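Local coordinates for 39 kDa initiator binding protein (Trichomonas vaginalis, PDB 1Q87), which binds the initiator (Inr) element of core promoters and is represented here by its C-terminal domain, at residues 116-121 against 127-132; 78-83 against 110-115; 157-162 against 166-171; 65-70 against 100-105. One frame throughout, in Å; residues are numbered along the deposited sequence.

Contact 1 (116-121 against 127-132)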
# COMPACT_ATOMS: atom_id res chain seq x y z
N ALA A 116 7.26 -4.41 -3.20
CA ALA A 116 8.18 -5.52 -2.93
C ALA A 116 8.40 -5.63 -1.42
O ALA A 116 8.31 -6.72 -0.85
CB ALA A 116 9.52 -5.29 -3.63
N SER A 117 8.68 -4.50 -0.77
CA SER A 117 8.92 -4.54 0.66
C SER A 117 7.81 -5.24 1.43
O SER A 117 8.04 -6.26 2.08
CB SER A 117 9.12 -3.13 1.19
OG SER A 117 9.16 -3.15 2.61
N LEU A 118 6.59 -4.71 1.33
CA LEU A 118 5.45 -5.27 2.05
C LEU A 118 5.18 -6.68 1.61
O LEU A 118 5.02 -7.58 2.43
CB LEU A 118 4.18 -4.43 1.82
CG LEU A 118 3.00 -4.44 2.83
CD1 LEU A 118 1.71 -4.76 2.12
CD2 LEU A 118 3.21 -5.46 3.91
N LEU A 119 5.11 -6.86 0.31
CA LEU A 119 4.82 -8.15 -0.24
C LEU A 119 5.78 -9.26 0.20
O LEU A 119 5.39 -10.42 0.35
CB LEU A 119 4.83 -8.04 -1.75
CG LEU A 119 3.74 -8.81 -2.47
CD1 LEU A 119 2.45 -8.71 -1.68
CD2 LEU A 119 3.57 -8.19 -3.88
N LEU A 120 7.04 -8.90 0.43
CA LEU A 120 8.03 -9.89 0.81
C LEU A 120 7.79 -10.39 2.23
O LEU A 120 7.99 -11.57 2.52
CB LEU A 120 9.44 -9.31 0.65
CG LEU A 120 10.58 -10.33 0.49
CD1 LEU A 120 11.23 -10.59 1.84
CD2 LEU A 120 10.04 -11.61 -0.17
N ILE A 121 7.34 -9.49 3.11
CA ILE A 121 7.03 -9.80 4.51
C ILE A 121 5.92 -10.85 4.62
O ILE A 121 6.08 -11.87 5.28
CB ILE A 121 6.54 -8.55 5.26
CG1 ILE A 121 7.54 -7.41 5.10
CG2 ILE A 121 6.36 -8.85 6.71
CD1 ILE A 121 8.93 -7.77 5.53
N HIS A 127 1.56 -15.80 4.24
CA HIS A 127 0.77 -15.11 3.23
C HIS A 127 -0.55 -14.58 3.78
O HIS A 127 -1.63 -15.01 3.40
CB HIS A 127 0.45 -16.05 2.06
CG HIS A 127 1.58 -16.98 1.70
ND1 HIS A 127 2.18 -16.96 0.47
CD2 HIS A 127 2.17 -17.97 2.41
CE1 HIS A 127 3.10 -17.92 0.42
NE2 HIS A 127 3.11 -18.55 1.59
N TRP A 128 -0.45 -13.61 4.68
CA TRP A 128 -1.64 -13.04 5.27
C TRP A 128 -2.27 -11.91 4.45
O TRP A 128 -3.48 -11.73 4.52
CB TRP A 128 -1.35 -12.56 6.70
CG TRP A 128 -0.09 -11.76 6.86
CD1 TRP A 128 1.16 -12.24 7.15
CD2 TRP A 128 0.06 -10.34 6.69
NE1 TRP A 128 2.08 -11.20 7.18
CE2 TRP A 128 1.42 -10.03 6.91
CE3 TRP A 128 -0.83 -9.30 6.39
CZ2 TRP A 128 1.91 -8.72 6.81
CZ3 TRP A 128 -0.34 -7.99 6.29
CH2 TRP A 128 1.01 -7.72 6.51
N LEU A 129 -1.46 -11.16 3.69
CA LEU A 129 -1.95 -10.03 2.87
C LEU A 129 -2.90 -10.43 1.74
O LEU A 129 -2.67 -11.42 1.03
CB LEU A 129 -0.77 -9.25 2.26
CG LEU A 129 -1.04 -7.90 1.57
CD1 LEU A 129 -1.48 -6.86 2.57
CD2 LEU A 129 0.21 -7.40 0.90
N THR A 130 -3.99 -9.68 1.57
CA THR A 130 -4.96 -9.97 0.51
C THR A 130 -5.47 -8.64 -0.04
O THR A 130 -5.67 -7.69 0.71
CB THR A 130 -6.14 -10.81 1.07
OG1 THR A 130 -7.10 -11.07 0.03
CG2 THR A 130 -6.82 -10.07 2.21
N PHE A 131 -5.66 -8.55 -1.35
CA PHE A 131 -6.16 -7.31 -1.93
C PHE A 131 -7.61 -7.43 -2.32
O PHE A 131 -8.17 -6.54 -2.97
CB PHE A 131 -5.32 -6.93 -3.13
CG PHE A 131 -3.92 -6.59 -2.77
CD1 PHE A 131 -3.63 -5.37 -2.19
CD2 PHE A 131 -2.91 -7.55 -2.86
CE1 PHE A 131 -2.37 -5.12 -1.70
CE2 PHE A 131 -1.65 -7.29 -2.37
CZ PHE A 131 -1.38 -6.08 -1.79
N ASP A 132 -8.22 -8.53 -1.89
CA ASP A 132 -9.61 -8.79 -2.20
C ASP A 132 -10.21 -9.82 -1.25
O ASP A 132 -10.38 -10.99 -1.61
CB ASP A 132 -9.66 -9.27 -3.65
CG ASP A 132 -11.01 -9.78 -4.04
OD1 ASP A 132 -12.01 -9.39 -3.39
OD2 ASP A 132 -11.07 -10.57 -5.01
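Leu118 and Leu119, successive residues of helix 111-123, both reach the side chain of Leu129 in the loop that follows. These aliphatic contacts are the closest. Leu118 CD1 lies 3.3 Å from Leu129 CD2, tight for two methyls, and the eclipsed second torsion of Leu118 (chi2 -127°) makes its exact placement somewhat doubtful. Leu119 CD1 approaches the same methyl, Leu129 CD2, at 3.7 Å, the two side chains crossing at about a right angle. With CG of Leu129 swung anti to the backbone N (chi1 -170°), its isobutyl group extends toward the helix, where a branched leucine can offer methyls to two neighbours.

The aromatic contacts are looser. Leu118 turns its other methyl, CD2, to Trp128 CH2 at 4.1 Å, while Ile121 CG2 stands near the plane of that indole, 4.5 Å from CZ2. Leu129 CB lies over one face of the Trp128 ring. At the other end Leu119 CD1 meets the edge of Phe131 at CE2, 4.4 Å away.

Polar anchoring comes from Ser122 OG, which accepts from Leu129 N, and from Gly148, whose backbone bonds to Trp128 and Thr130. Trp128 also meets Phe197 of helix 193-199. The arrangement is that of a loop turning back past the flank of the helix it has just left and then moving away, carrying large apolar side chains into the seam between that helix and the antiparallel sheet of the C-domain.

Contact 2 (78-83 against 110-115); sequences IEVISA and TIMLKI
Lys114 NZ is gripped by three oxygens, Gly106 O, Ile175 O and Asn171 OD1, on a side of helix 111-123 turned away from the one where Met112 and Ile115 meet Val80 and Ile81. A long, flexible lysine suits that place, since its buried ammonium can gather several acceptors; the carbonyls and amide oxygen would probably favour its charged form. Near the start of the helix Thr110 O is shared by two amides, Leu113 N at 2.8 Å and Lys114 N at 3.2 Å.

The contact itself is a helix-helix packing within the helical part of the C-domain, the short axes passing 12.0 Å apart at 65°. So wide a separation calls for side chains that reach. Val80 and Ile115 come tip to tip: Val80 CG1 lies 3.9 Å from Ile115 CG2 and equally far from Ile115 CD1. Methionine spans the rest of the gap, its unbranched chain bent at chi2 (-77°) and chi3 to bring the terminal methyl inward. Met112 CE thus sits 4.1 Å from Ile81 CG1, the two side chains at about a right angle, and also touches Val80 CG1. Phe101 of helix 95-105 packs against Ile81, and Phe105 against Ile115.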
# COMPACT_ATOMS: atom_id res chain seq x y z
N ILE A 78 3.06 -5.14 -15.03
CA ILE A 78 1.65 -5.38 -15.38
C ILE A 78 1.07 -6.48 -14.50
O ILE A 78 -0.06 -6.39 -14.02
CB ILE A 78 1.51 -5.78 -16.86
CG1 ILE A 78 1.65 -4.56 -17.74
CG2 ILE A 78 0.16 -6.44 -17.11
CD1 ILE A 78 1.54 -4.90 -19.22
N GLU A 79 1.84 -7.52 -14.28
CA GLU A 79 1.33 -8.59 -13.46
C GLU A 79 1.15 -8.13 -12.02
O GLU A 79 0.15 -8.44 -11.39
CB GLU A 79 2.26 -9.81 -13.54
CG GLU A 79 2.62 -10.19 -14.97
CD GLU A 79 2.90 -11.68 -15.19
OE1 GLU A 79 2.93 -12.45 -14.19
OE2 GLU A 79 3.10 -12.06 -16.38
N VAL A 80 2.11 -7.36 -11.52
CA VAL A 80 2.04 -6.91 -10.14
C VAL A 80 0.82 -6.02 -9.93
O VAL A 80 0.03 -6.23 -9.02
CB VAL A 80 3.28 -6.11 -9.77
CG1 VAL A 80 3.11 -5.49 -8.36
CG2 VAL A 80 4.50 -7.01 -9.78
N ILE A 81 0.70 -5.00 -10.78
CA ILE A 81 -0.40 -4.07 -10.67
C ILE A 81 -1.77 -4.77 -10.82
O ILE A 81 -2.70 -4.53 -10.05
CB ILE A 81 -0.23 -2.94 -11.70
CG1 ILE A 81 1.03 -2.14 -11.35
CG2 ILE A 81 -1.45 -2.00 -11.68
CD1 ILE A 81 1.45 -1.09 -12.39
N SER A 82 -1.87 -5.64 -11.81
CA SER A 82 -3.11 -6.34 -12.06
C SER A 82 -3.56 -7.14 -10.83
O SER A 82 -4.76 -7.22 -10.56
CB SER A 82 -2.97 -7.26 -13.26
OG SER A 82 -4.13 -8.05 -13.38
N ALA A 83 -2.59 -7.70 -10.08
CA ALA A 83 -2.87 -8.48 -8.88
C ALA A 83 -3.26 -7.61 -7.72
O ALA A 83 -4.02 -8.04 -6.87
CB ALA A 83 -1.67 -9.31 -8.49
N THR A 110 8.46 5.65 -5.97
CA THR A 110 9.01 4.42 -5.41
C THR A 110 7.95 3.32 -5.20
O THR A 110 8.14 2.38 -4.43
CB THR A 110 9.80 4.73 -4.09
OG1 THR A 110 8.96 5.43 -3.17
CG2 THR A 110 11.04 5.66 -4.43
N ILE A 111 6.88 3.39 -5.98
CA ILE A 111 5.81 2.45 -5.76
C ILE A 111 6.18 0.99 -5.74
O ILE A 111 5.69 0.22 -4.91
CB ILE A 111 4.65 2.70 -6.74
CG1 ILE A 111 3.50 1.75 -6.40
CG2 ILE A 111 5.11 2.58 -8.20
CD1 ILE A 111 2.27 2.48 -6.00
N MET A 112 7.07 0.61 -6.63
CA MET A 112 7.45 -0.78 -6.71
C MET A 112 8.37 -1.21 -5.57
O MET A 112 8.51 -2.39 -5.30
CB MET A 112 8.09 -1.03 -8.06
CG MET A 112 7.07 -0.91 -9.17
SD MET A 112 6.06 -2.37 -9.26
CE MET A 112 4.55 -1.70 -9.24
N LEU A 113 8.98 -0.26 -4.88
CA LEU A 113 9.83 -0.62 -3.76
C LEU A 113 8.91 -0.96 -2.61
O LEU A 113 9.08 -2.02 -1.99
CB LEU A 113 10.77 0.51 -3.36
CG LEU A 113 11.75 0.90 -4.47
CD1 LEU A 113 12.68 2.03 -3.95
CD2 LEU A 113 12.54 -0.35 -4.92
N LYS A 114 7.94 -0.07 -2.34
CA LYS A 114 6.99 -0.32 -1.24
C LYS A 114 6.29 -1.65 -1.44
O LYS A 114 6.19 -2.46 -0.51
CB LYS A 114 5.95 0.80 -1.15
CG LYS A 114 6.61 2.16 -0.85
CD LYS A 114 5.70 3.10 -0.10
CE LYS A 114 6.35 4.41 0.13
NZ LYS A 114 5.28 5.39 0.51
N ILE A 115 5.89 -1.92 -2.67
CA ILE A 115 5.20 -3.17 -2.95
C ILE A 115 6.06 -4.36 -2.61
O ILE A 115 5.64 -5.22 -1.84
CB ILE A 115 4.71 -3.28 -4.44
CG1 ILE A 115 3.53 -2.31 -4.70
CG2 ILE A 115 4.33 -4.72 -4.76
CD1 ILE A 115 3.07 -2.27 -6.14

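Contact 3 (157-162 against 166-171)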
# COMPACT_ATOMS: atom_id res chain seq x y z
N CYS A 157 -4.54 2.73 4.72
CA CYS A 157 -4.54 2.09 6.03
C CYS A 157 -4.60 0.57 5.92
O CYS A 157 -5.58 0.01 5.44
CB CYS A 157 -5.75 2.58 6.87
SG CYS A 157 -5.90 1.77 8.51
N LEU A 158 -3.55 -0.09 6.38
CA LEU A 158 -3.54 -1.55 6.36
C LEU A 158 -4.14 -2.04 7.69
O LEU A 158 -3.68 -1.69 8.77
CB LEU A 158 -2.10 -2.09 6.21
CG LEU A 158 -1.92 -3.60 6.44
CD1 LEU A 158 -2.59 -4.36 5.29
CD2 LEU A 158 -0.40 -3.98 6.56
N ILE A 159 -5.17 -2.86 7.61
CA ILE A 159 -5.78 -3.38 8.82
C ILE A 159 -5.20 -4.78 9.01
O ILE A 159 -5.12 -5.52 8.04
CB ILE A 159 -7.31 -3.48 8.68
CG1 ILE A 159 -7.91 -2.10 8.45
CG2 ILE A 159 -7.91 -4.10 9.94
CD1 ILE A 159 -9.41 -2.17 8.16
N LEU A 160 -4.80 -5.12 10.25
CA LEU A 160 -4.21 -6.43 10.61
C LEU A 160 -4.94 -7.16 11.73
O LEU A 160 -5.04 -6.64 12.86
CB LEU A 160 -2.77 -6.26 11.08
CG LEU A 160 -1.76 -6.28 9.96
CD1 LEU A 160 -0.36 -5.95 10.50
CD2 LEU A 160 -1.81 -7.67 9.32
N LYS A 161 -5.42 -8.36 11.41
CA LYS A 161 -6.17 -9.18 12.36
C LYS A 161 -5.32 -10.26 13.00
O LYS A 161 -5.18 -11.34 12.44
CB LYS A 161 -7.38 -9.82 11.67
CG LYS A 161 -8.36 -10.48 12.62
CD LYS A 161 -9.77 -10.01 12.34
CE LYS A 161 -10.76 -10.54 13.36
NZ LYS A 161 -12.03 -9.75 13.36
N THR A 162 -4.76 -9.97 14.17
CA THR A 162 -3.89 -10.89 14.89
C THR A 162 -4.56 -11.43 16.16
O THR A 162 -5.67 -11.01 16.53
CB THR A 162 -2.57 -10.21 15.31
OG1 THR A 162 -2.78 -9.40 16.48
CG2 THR A 162 -2.06 -9.32 14.19
N ILE A 166 -7.12 -6.50 16.45
CA ILE A 166 -6.91 -5.63 15.31
C ILE A 166 -5.88 -4.51 15.50
O ILE A 166 -5.84 -3.84 16.54
CB ILE A 166 -8.24 -5.00 14.90
CG1 ILE A 166 -9.14 -6.09 14.35
CG2 ILE A 166 -8.03 -3.91 13.86
CD1 ILE A 166 -8.51 -6.90 13.26
N ARG A 167 -5.04 -4.32 14.48
CA ARG A 167 -4.03 -3.28 14.51
C ARG A 167 -4.09 -2.46 13.21
O ARG A 167 -4.43 -3.00 12.17
CB ARG A 167 -2.66 -3.91 14.66
CG ARG A 167 -1.57 -2.93 15.01
CD ARG A 167 -0.21 -3.57 14.83
NE ARG A 167 -0.23 -4.99 15.17
CZ ARG A 167 0.74 -5.85 14.83
NH1 ARG A 167 1.79 -5.42 14.13
NH2 ARG A 167 0.65 -7.13 15.18
N LYS A 168 -3.74 -1.18 13.29
CA LYS A 168 -3.75 -0.35 12.11
C LYS A 168 -2.44 0.40 11.85
O LYS A 168 -1.82 0.90 12.78
CB LYS A 168 -4.89 0.65 12.18
CG LYS A 168 -6.26 0.00 11.91
CD LYS A 168 -7.37 1.04 11.92
CE LYS A 168 -8.75 0.38 11.91
NZ LYS A 168 -9.83 1.40 12.09
N ILE A 169 -2.00 0.46 10.59
CA ILE A 169 -0.76 1.17 10.26
C ILE A 169 -0.91 1.86 8.90
O ILE A 169 -1.36 1.25 7.93
CB ILE A 169 0.43 0.19 10.30
CG1 ILE A 169 1.71 0.94 9.98
CG2 ILE A 169 0.14 -1.02 9.47
CD1 ILE A 169 2.01 2.05 10.99
N TRP A 170 -0.54 3.13 8.84
CA TRP A 170 -0.74 3.93 7.62
C TRP A 170 0.42 4.23 6.70
O TRP A 170 1.48 4.74 7.14
CB TRP A 170 -1.39 5.28 7.98
CG TRP A 170 -2.81 5.17 8.53
CD1 TRP A 170 -3.96 5.43 7.87
CD2 TRP A 170 -3.19 4.76 9.86
NE1 TRP A 170 -5.04 5.21 8.69
CE2 TRP A 170 -4.60 4.81 9.92
CE3 TRP A 170 -2.48 4.37 11.01
CZ2 TRP A 170 -5.31 4.48 11.08
CZ3 TRP A 170 -3.19 4.05 12.15
CH2 TRP A 170 -4.59 4.11 12.18
N ASN A 171 0.22 3.94 5.41
CA ASN A 171 1.23 4.26 4.44
C ASN A 171 1.04 5.73 4.24
O ASN A 171 -0.10 6.19 4.18
CB ASN A 171 1.01 3.56 3.11
CG ASN A 171 1.96 4.07 2.03
OD1 ASN A 171 3.18 4.01 2.21
ND2 ASN A 171 1.42 4.57 0.93
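Cys157 and Trp170 face each other as a non-hydrogen-bonded pair in an antiparallel beta hairpin within the domain's larger sheet. Four backbone bonds join the strands, two in the Leu158-Ile169 pair and two in the Leu160-Arg167 pair, where Arg167 N reaches Leu160 O at 2.8 Å.

With SG anti to the backbone N (chi1 177°), the Cys157 sulfur is carried over one face of the indole, 3.9 Å from the centroid of the Trp170 five-membered ring: a sulfur-aromatic contact that a small, polarisable thiol can make closely. Glu154 OE1 holds Trp170 NE1, which should limit the indole's rotation. The Lys168 methylenes also touch this sulfur, CD at 3.8 Å from Cys157 SG. Ile159 CG2 meets Ile166 CG2 diagonally at 3.9 Å on this side of the sheet.

The other face carries Leu158 opposite Ile169 and Leu160 opposite Arg167. The arginine runs extended as far as CD and then bends (chi3 -35°), which brings its guanidinium beside Leu160, whose CD1 lies over one face. NH1 and NH2 donate weak bonds to Lys200 O and Pro201 O. Helix 193-199 packs on this side, with Trp193 on Leu158 and Phe197 on Leu160.

Near the turn, Ile166 folds its ethyl arm back across the strands, so that CD1 ends 3.4 Å from Lys161 CA and 3.5 Å from Lys161 CD.

Contact 4 (65-70 against 100-105)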
# COMPACT_ATOMS: atom_id res chain seq x y z
N GLU A 65 3.80 1.22 -17.51
CA GLU A 65 4.80 1.99 -18.19
C GLU A 65 5.28 3.13 -17.34
O GLU A 65 6.46 3.43 -17.30
CB GLU A 65 4.25 2.58 -19.49
CG GLU A 65 4.11 1.63 -20.68
CD GLU A 65 3.10 2.16 -21.72
OE1 GLU A 65 2.90 3.41 -21.82
OE2 GLU A 65 2.50 1.31 -22.44
N TYR A 66 4.36 3.77 -16.64
CA TYR A 66 4.71 4.94 -15.87
C TYR A 66 5.23 4.68 -14.46
O TYR A 66 5.97 5.51 -13.93
CB TYR A 66 3.50 5.86 -15.84
CG TYR A 66 3.69 7.21 -15.19
CD1 TYR A 66 3.45 7.41 -13.84
CD2 TYR A 66 4.02 8.32 -15.96
CE1 TYR A 66 3.52 8.68 -13.26
CE2 TYR A 66 4.10 9.60 -15.39
CZ TYR A 66 3.85 9.77 -14.04
OH TYR A 66 3.95 11.03 -13.47
N PHE A 67 4.87 3.54 -13.87
CA PHE A 67 5.29 3.23 -12.51
C PHE A 67 6.46 2.23 -12.38
O PHE A 67 7.08 2.16 -11.34
CB PHE A 67 4.11 2.67 -11.70
CG PHE A 67 2.97 3.62 -11.50
CD1 PHE A 67 3.14 4.98 -11.57
CD2 PHE A 67 1.70 3.12 -11.20
CE1 PHE A 67 2.09 5.82 -11.35
CE2 PHE A 67 0.65 3.95 -10.98
CZ PHE A 67 0.83 5.30 -11.05
N LYS A 68 6.73 1.42 -13.40
CA LYS A 68 7.84 0.46 -13.28
C LYS A 68 9.22 1.10 -13.11
O LYS A 68 9.39 2.33 -13.22
CB LYS A 68 7.90 -0.47 -14.49
CG LYS A 68 8.25 0.22 -15.82
CD LYS A 68 8.11 -0.81 -16.95
CE LYS A 68 9.15 -0.65 -18.05
NZ LYS A 68 10.57 -0.65 -17.53
N GLN A 69 10.19 0.27 -12.83
CA GLN A 69 11.56 0.77 -12.70
C GLN A 69 12.16 0.72 -14.09
O GLN A 69 11.70 -0.05 -14.94
CB GLN A 69 12.37 -0.14 -11.79
CG GLN A 69 11.77 -0.32 -10.45
CD GLN A 69 12.34 0.62 -9.46
OE1 GLN A 69 12.12 1.84 -9.53
NE2 GLN A 69 13.10 0.08 -8.51
N PRO A 70 13.22 1.51 -14.33
CA PRO A 70 13.86 1.52 -15.66
C PRO A 70 14.29 0.11 -16.08
O PRO A 70 14.20 -0.25 -17.26
CB PRO A 70 15.05 2.48 -15.46
CG PRO A 70 14.63 3.33 -14.34
CD PRO A 70 13.99 2.33 -13.38
N LYS A 100 -6.90 4.60 -4.76
CA LYS A 100 -6.70 3.48 -3.86
C LYS A 100 -5.28 2.91 -3.99
O LYS A 100 -4.58 2.71 -2.98
CB LYS A 100 -7.73 2.39 -4.21
CG LYS A 100 -7.67 1.17 -3.34
CD LYS A 100 -9.08 0.62 -3.05
CE LYS A 100 -9.57 -0.34 -4.12
NZ LYS A 100 -10.71 -1.21 -3.65
N PHE A 101 -4.85 2.71 -5.24
CA PHE A 101 -3.55 2.10 -5.54
C PHE A 101 -2.39 2.95 -5.09
O PHE A 101 -1.43 2.46 -4.49
CB PHE A 101 -3.45 1.80 -7.03
CG PHE A 101 -2.22 1.07 -7.41
CD1 PHE A 101 -2.03 -0.24 -7.01
CD2 PHE A 101 -1.23 1.70 -8.15
CE1 PHE A 101 -0.87 -0.92 -7.33
CE2 PHE A 101 -0.06 1.02 -8.47
CZ PHE A 101 0.12 -0.29 -8.06
N LEU A 102 -2.46 4.24 -5.36
CA LEU A 102 -1.41 5.16 -4.96
C LEU A 102 -1.44 5.37 -3.42
O LEU A 102 -0.41 5.61 -2.77
CB LEU A 102 -1.58 6.50 -5.72
CG LEU A 102 -1.14 6.52 -7.21
CD1 LEU A 102 -1.71 7.71 -7.94
CD2 LEU A 102 0.40 6.54 -7.32
N ALA A 103 -2.62 5.24 -2.84
CA ALA A 103 -2.80 5.40 -1.39
C ALA A 103 -2.10 4.26 -0.66
O ALA A 103 -1.48 4.49 0.35
CB ALA A 103 -4.29 5.40 -1.02
N MET A 104 -2.21 3.05 -1.19
CA MET A 104 -1.55 1.89 -0.58
C MET A 104 -0.04 1.90 -0.74
O MET A 104 0.67 1.71 0.24
CB MET A 104 -2.04 0.56 -1.18
CG MET A 104 -3.54 0.33 -1.05
SD MET A 104 -3.93 -1.25 -1.71
CE MET A 104 -4.32 -0.78 -3.46
N PHE A 105 0.44 2.16 -1.95
CA PHE A 105 1.88 2.11 -2.21
C PHE A 105 2.59 3.31 -2.85
O PHE A 105 3.72 3.17 -3.27
CB PHE A 105 2.17 0.90 -3.05
CG PHE A 105 1.69 -0.38 -2.46
CD1 PHE A 105 2.31 -0.93 -1.32
CD2 PHE A 105 0.68 -1.08 -3.09
CE1 PHE A 105 1.90 -2.18 -0.83
CE2 PHE A 105 0.25 -2.34 -2.61
CZ PHE A 105 0.86 -2.89 -1.49
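Different first torsions aim Phe67 and Phe101 into the same space. Phe67 has CG beside its backbone N (chi1 -63°), which throws the ring forward from the last turn of helix 56-67. Phe101 has CG opposite the N (chi1 -175°), extending its ring out from helix 95-105. The two side chains slide past each other in opposite directions, with ring planes inclined by only about 22° but displaced, so that Phe67 CD2 arrives at the edge of Phe101, close to that ring's plane and 3.9 Å from CE2. Phe67 CE2 is equally near the same Phe101 CE2. This is therefore neither a T-shaped nor an offset stack.

Leu102 supplies the second touch. Its CD2 lies 4.0 Å from Phe67 CZ, the leucine crossing the phenylalanine at about a right angle. The nearest CA atoms of the two segments, those of Phe67 and Leu102, are 10.3 Å apart, a distance that suits phenylalanine, whose long, rigid ring can bridge it. Ile42 of helix 29-47 packs on both Phe67 and Leu102, while Ile111 also touches Phe67.

Just beyond Phe67 the chain leaves the helix at Lys68. The chain there is pinned by polar bonds: Lys68 NZ donates to Gln69 O at 2.9 Å and also to Gln72 O, and Gln72 OE1 receives Gln69 N.

The contact sets the end of helix 56-67 against helix 95-105 in the helical part of the C-domain, and across it only hydrocarbon meets hydrocarbon. Its three touching residues are buried, so cohesion here must rest on dispersion and the exclusion of water, with no directional bond to dictate the rings' mutual angle.

In the fold
From the N terminus, helix 56-67 and the residues after it open contact 4, which closes only when helix 95-105 returns to Phe67. Contact 2 opens inside that loop, on helix 74-84, and closes beyond it on helix 111-123, so the two cross; their centres lie about 6 Å apart, and Phe105 packs on Ile111 and Ile115 between them. Contact 1 follows in series, closing a short loop behind helix 111-123, and contact 3 is a still tighter hairpin. Trp128 and Leu129 of contact 1 pack on Leu158 and Leu160, joining helices to sheet, while Asn171 at the hairpin's end probably bonds to Lys114 and Ala103, tying contacts 2 and 4 to the sheet.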